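Local structure of cephalosporin acylase (Bacillus halodurans, 2NLZ) at residues W174-F186 and F381-A393. The protein probably acts as an Ntn-type amidohydrolase of the gamma-glutamyltranspeptidase family, perhaps a cephalosporin acylase, though its function is unproven. The protein carries 1 engineered substitution. Residues are numbered along the deposited sequence; the frame is centred on the assembly and turned at random.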
loop_
_atom_site.group_PDB
_atom_site.type_symbol
_atom_site.label_atom_id
_atom_site.label_comp_id
_atom_site.label_asym_id
_atom_site.label_seq_id
_atom_site.Cartn_x
_atom_site.Cartn_y
_atom_site.Cartn_z
ATOM N N TRP D 174 25.066 3.603 -35.057
ATOM C CA TRP D 174 25.646 4.796 -35.662
ATOM C C TRP D 174 27.124 4.580 -36.012
ATOM O O TRP D 174 28.017 4.988 -35.266
ATOM C CB TRP D 174 25.472 6.033 -34.752
ATOM C CG TRP D 174 24.030 6.496 -34.493
ATOM C CD1 TRP D 174 22.891 6.024 -35.083
ATOM C CD2 TRP D 174 23.606 7.543 -33.597
ATOM N NE1 TRP D 174 21.791 6.689 -34.594
ATOM C CE2 TRP D 174 22.203 7.626 -33.684
ATOM C CE3 TRP D 174 24.276 8.412 -32.727
ATOM C CZ2 TRP D 174 21.458 8.536 -32.926
ATOM C CZ3 TRP D 174 23.530 9.310 -31.970
ATOM C CH2 TRP D 174 22.138 9.361 -32.075
ATOM N N THR D 175 27.372 3.919 -37.140
ATOM C CA THR D 175 28.726 3.777 -37.675
ATOM C C THR D 175 28.843 4.543 -38.987
ATOM O O THR D 175 28.796 3.965 -40.070
ATOM C CB THR D 175 29.131 2.300 -37.893
ATOM O OG1 THR D 175 28.040 1.582 -38.479
ATOM C CG2 THR D 175 29.523 1.645 -36.573
ATOM N N ASP D 176 28.984 5.856 -38.869
ATOM C CA ASP D 176 29.066 6.738 -40.020
ATOM C C ASP D 176 29.893 7.940 -39.607
ATOM O O ASP D 176 30.137 8.150 -38.420
ATOM C CB ASP D 176 27.662 7.178 -40.441
ATOM C CG ASP D 176 27.570 7.536 -41.911
ATOM O OD1 ASP D 176 26.719 6.948 -42.600
ATOM O OD2 ASP D 176 28.334 8.403 -42.382
ATOM N N ASP D 177 30.331 8.727 -40.582
ATOM C CA ASP D 177 31.102 9.927 -40.303
ATOM C C ASP D 177 30.274 10.966 -39.555
ATOM O O ASP D 177 30.789 11.644 -38.666
ATOM C CB ASP D 177 31.663 10.524 -41.596
ATOM C CG ASP D 177 32.898 9.799 -42.085
ATOM O OD1 ASP D 177 33.903 10.477 -42.387
ATOM O OD2 ASP D 177 32.868 8.554 -42.164
ATOM N N VAL D 178 28.991 11.067 -39.906
ATOM C CA VAL D 178 28.086 12.071 -39.336
ATOM C C VAL D 178 27.922 11.965 -37.829
ATOM O O VAL D 178 27.702 12.977 -37.155
ATOM C CB VAL D 178 26.670 12.020 -39.956
ATOM C CG1 VAL D 178 26.340 13.330 -40.633
ATOM C CG2 VAL D 178 26.520 10.838 -40.900
ATOM N N TYR D 179 28.027 10.746 -37.307
ATOM C CA TYR D 179 27.745 10.504 -35.895
ATOM C C TYR D 179 28.972 10.619 -34.997
ATOM O O TYR D 179 28.863 10.521 -33.776
ATOM C CB TYR D 179 27.081 9.140 -35.701
ATOM C CG TYR D 179 25.773 8.962 -36.445
ATOM C CD1 TYR D 179 24.640 9.692 -36.096
ATOM C CD2 TYR D 179 25.667 8.053 -37.501
ATOM C CE1 TYR D 179 23.431 9.526 -36.786
ATOM C CE2 TYR D 179 24.462 7.875 -38.189
ATOM C CZ TYR D 179 23.355 8.618 -37.827
ATOM O OH TYR D 179 22.170 8.459 -38.497
ATOM N N GLN D 180 30.136 10.833 -35.599
ATOM C CA GLN D 180 31.374 10.950 -34.837
ATOM C C GLN D 180 31.395 12.130 -33.852
ATOM O O GLN D 180 31.787 11.936 -32.702
ATOM C CB GLN D 180 32.602 10.955 -35.762
ATOM C CG GLN D 180 33.941 10.768 -35.046
ATOM C CD GLN D 180 34.041 9.437 -34.323
ATOM O OE1 GLN D 180 33.636 8.399 -34.847
ATOM N NE2 GLN D 180 34.589 9.460 -33.115
ATOM N N PRO D 181 30.978 13.347 -34.284
ATOM C CA PRO D 181 31.031 14.443 -33.321
ATOM C C PRO D 181 30.134 14.242 -32.101
ATOM O O PRO D 181 30.431 14.788 -31.039
ATOM C CB PRO D 181 30.561 15.649 -34.137
ATOM C CG PRO D 181 30.827 15.283 -35.538
ATOM C CD PRO D 181 30.503 13.833 -35.591
ATOM N N TRP D 182 29.066 13.463 -32.256
ATOM C CA TRP D 182 28.221 13.069 -31.128
ATOM C C TRP D 182 29.003 12.254 -30.107
ATOM O O TRP D 182 28.899 12.489 -28.902
ATOM C CB TRP D 182 27.008 12.265 -31.604
ATOM C CG TRP D 182 25.996 12.007 -30.518
ATOM C CD1 TRP D 182 24.863 12.726 -30.272
ATOM C CD2 TRP D 182 26.023 10.956 -29.535
ATOM N NE1 TRP D 182 24.186 12.196 -29.200
ATOM C CE2 TRP D 182 24.875 11.113 -28.727
ATOM C CE3 TRP D 182 26.903 9.900 -29.259
ATOM C CZ2 TRP D 182 24.586 10.255 -27.666
ATOM C CZ3 TRP D 182 26.616 9.052 -28.203
ATOM C CH2 TRP D 182 25.469 9.234 -27.418
ATOM N N PHE D 183 29.768 11.280 -30.588
ATOM C CA PHE D 183 30.619 10.492 -29.715
ATOM C C PHE D 183 31.744 11.334 -29.118
ATOM O O PHE D 183 32.150 11.101 -27.989
ATOM C CB PHE D 183 31.200 9.286 -30.460
ATOM C CG PHE D 183 30.180 8.234 -30.807
ATOM C CD1 PHE D 183 29.775 7.302 -29.861
ATOM C CD2 PHE D 183 29.630 8.173 -32.078
ATOM C CE1 PHE D 183 28.832 6.338 -30.176
ATOM C CE2 PHE D 183 28.689 7.209 -32.403
ATOM C CZ PHE D 183 28.290 6.290 -31.450
ATOM N N ASP D 184 32.246 12.309 -29.871
ATOM C CA ASP D 184 33.313 13.175 -29.371
ATOM C C ASP D 184 32.806 14.112 -28.272
ATOM O O ASP D 184 33.518 14.371 -27.296
ATOM C CB ASP D 184 33.941 13.979 -30.513
ATOM C CG ASP D 184 34.720 13.110 -31.481
ATOM O OD1 ASP D 184 35.114 11.981 -31.113
ATOM O OD2 ASP D 184 34.942 13.569 -32.617
ATOM N N THR D 185 31.571 14.591 -28.439
ATOM C CA THR D 185 30.931 15.530 -27.522
ATOM C C THR D 185 30.295 14.861 -26.298
ATOM O O THR D 185 30.516 15.297 -25.173
ATOM C CB THR D 185 29.842 16.332 -28.253
ATOM O OG1 THR D 185 30.421 16.989 -29.380
ATOM C CG2 THR D 185 29.185 17.360 -27.335
ATOM N N PHE D 186 29.505 13.812 -26.521
ATOM C CA PHE D 186 28.691 13.227 -25.451
ATOM C C PHE D 186 29.238 11.929 -24.869
ATOM O O PHE D 186 28.760 11.460 -23.832
ATOM C CB PHE D 186 27.254 13.023 -25.927
ATOM C CG PHE D 186 26.571 14.285 -26.316
ATOM C CD1 PHE D 186 26.377 15.290 -25.387
ATOM C CD2 PHE D 186 26.125 14.475 -27.609
ATOM C CE1 PHE D 186 25.742 16.460 -25.736
ATOM C CE2 PHE D 186 25.493 15.647 -27.976
ATOM C CZ PHE D 186 25.302 16.641 -27.039
ATOM N N PHE D 381 18.422 12.627 -27.790
ATOM C CA PHE D 381 19.504 13.479 -28.272
ATOM C C PHE D 381 19.155 14.109 -29.623
ATOM O O PHE D 381 19.746 15.110 -30.025
ATOM C CB PHE D 381 20.800 12.673 -28.377
ATOM C CG PHE D 381 21.558 12.559 -27.084
ATOM C CD1 PHE D 381 22.448 13.561 -26.690
ATOM C CD2 PHE D 381 21.406 11.451 -26.273
ATOM C CE1 PHE D 381 23.164 13.463 -25.501
ATOM C CE2 PHE D 381 22.116 11.346 -25.081
ATOM C CZ PHE D 381 23.001 12.354 -24.695
ATOM N N GLY D 382 18.187 13.518 -30.313
ATOM C CA GLY D 382 17.735 14.028 -31.593
ATOM C C GLY D 382 18.207 13.188 -32.759
ATOM O O GLY D 382 18.130 11.970 -32.727
ATOM N N SER D 383 18.713 13.853 -33.787
ATOM C CA SER D 383 19.116 13.187 -35.021
ATOM C C SER D 383 20.448 12.457 -34.922
ATOM O O SER D 383 20.756 11.620 -35.756
ATOM C CB SER D 383 19.172 14.207 -36.159
ATOM O OG SER D 383 20.134 15.222 -35.907
ATOM N N GLY D 384 21.238 12.795 -33.912
ATOM C CA GLY D 384 22.598 12.283 -33.793
ATOM C C GLY D 384 23.624 13.147 -34.502
ATOM O O GLY D 384 24.839 12.993 -34.303
ATOM N N VAL D 385 23.134 14.059 -35.334
ATOM C CA VAL D 385 23.991 15.023 -35.980
ATOM C C VAL D 385 24.387 16.078 -34.969
ATOM O O VAL D 385 23.545 16.807 -34.450
ATOM C CB VAL D 385 23.304 15.679 -37.178
ATOM C CG1 VAL D 385 24.254 16.651 -37.878
ATOM C CG2 VAL D 385 22.847 14.617 -38.141
ATOM N N VAL D 386 25.672 16.122 -34.659
ATOM C CA VAL D 386 26.209 17.195 -33.854
ATOM C C VAL D 386 27.222 17.918 -34.720
ATOM O O VAL D 386 28.145 17.291 -35.235
ATOM C CB VAL D 386 26.873 16.667 -32.571
ATOM C CG1 VAL D 386 27.483 17.811 -31.775
ATOM C CG2 VAL D 386 25.863 15.917 -31.713
ATOM N N VAL D 387 27.020 19.221 -34.917
ATOM C CA VAL D 387 27.959 20.042 -35.682
ATOM C C VAL D 387 29.245 20.076 -34.869
ATOM O O VAL D 387 29.218 20.446 -33.704
ATOM C CB VAL D 387 27.397 21.457 -35.941
ATOM C CG1 VAL D 387 28.376 22.302 -36.748
ATOM C CG2 VAL D 387 26.058 21.375 -36.663
ATOM N N PRO D 388 30.364 19.639 -35.469
ATOM C CA PRO D 388 31.592 19.323 -34.734
ATOM C C PRO D 388 32.165 20.500 -33.949
ATOM O O PRO D 388 32.167 21.643 -34.432
ATOM C CB PRO D 388 32.561 18.892 -35.841
ATOM C CG PRO D 388 32.010 19.488 -37.093
ATOM C CD PRO D 388 30.535 19.427 -36.915
ATOM N N GLY D 389 32.624 20.213 -32.731
ATOM C CA GLY D 389 33.258 21.214 -31.872
ATOM C C GLY D 389 32.367 22.331 -31.355
ATOM O O GLY D 389 32.846 23.241 -30.680
ATOM N N THR D 390 31.075 22.281 -31.665
ATOM C CA THR D 390 30.168 23.314 -31.187
ATOM C C THR D 390 29.120 22.815 -30.210
ATOM O O THR D 390 28.495 23.608 -29.527
ATOM C CB THR D 390 29.496 24.094 -32.330
ATOM O OG1 THR D 390 28.664 25.121 -31.777
ATOM C CG2 THR D 390 28.648 23.200 -33.143
ATOM N N GLY D 391 28.925 21.505 -30.141
ATOM C CA GLY D 391 27.963 20.937 -29.200
ATOM C C GLY D 391 26.511 21.208 -29.551
ATOM O O GLY D 391 25.630 21.157 -28.686
ATOM N N ILE D 392 26.253 21.514 -30.820
ATOM C CA ILE D 392 24.878 21.685 -31.265
ATOM C C ILE D 392 24.360 20.318 -31.690
ATOM O O ILE D 392 24.665 19.827 -32.781
ATOM C CB ILE D 392 24.748 22.713 -32.416
ATOM C CG1 ILE D 392 25.352 24.061 -32.004
ATOM C CG2 ILE D 392 23.286 22.894 -32.810
ATOM C CD1 ILE D 392 25.505 25.049 -33.141
ATOM N N ALA D 393 23.616 19.681 -30.798
ATOM C CA ALA D 393 22.943 18.454 -31.153
ATOM C C ALA D 393 21.659 18.812 -31.890
ATOM O O ALA D 393 20.756 19.438 -31.327
ATOM C CB ALA D 393 22.641 17.651 -29.921
#
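An aromatic cluster of Trp182, Phe186 and Phe381 joins the short helix 180-186 to the loop that leads into the short, weakly bonded hairpin 386-393. Trp182 directs the edge of its five-membered ring at the face of Phe381 in a T-shaped pair, centroids 4.8 Å apart and planes at 79°. Its NE1 lies 3.3 Å from Phe381 CD1, while CZ2 sits over the centre of the phenyl ring. With CG anti to the backbone N (chi1 -171°), the indole extends from the helix toward Phe381. Phe381 in turn sets its own edge, CE1 foremost, over the middle of the Phe186 ring, with the planes inclined at 54°; Trp163 of helix 157-173 adds a further edge-to-face partner to Phe381. With an alanine at Trp182, the face of Phe381 is likely to lose its indole partner and a gap to open beside Val386 CG2. On the hairpin, Val386 wedges CG2 between Trp182 CD1 (3.6 Å) and the rim of Phe186, which also meets Ala393 CB at its edge. Pro181 packs its ring alongside Pro388, CG to CB 4.0 Å. Pro181 O accepts from Thr185 N and, at 2.8 Å, from Thr185 OG1, the two donors arriving from opposite faces of the carbonyl plane. Toward the start of both segments, Trp174 CH2 lies 3.4 Å from Gly384 CA, and Ser383 O meets the edge of the Tyr179 ring at CE1, 3.5 Å away.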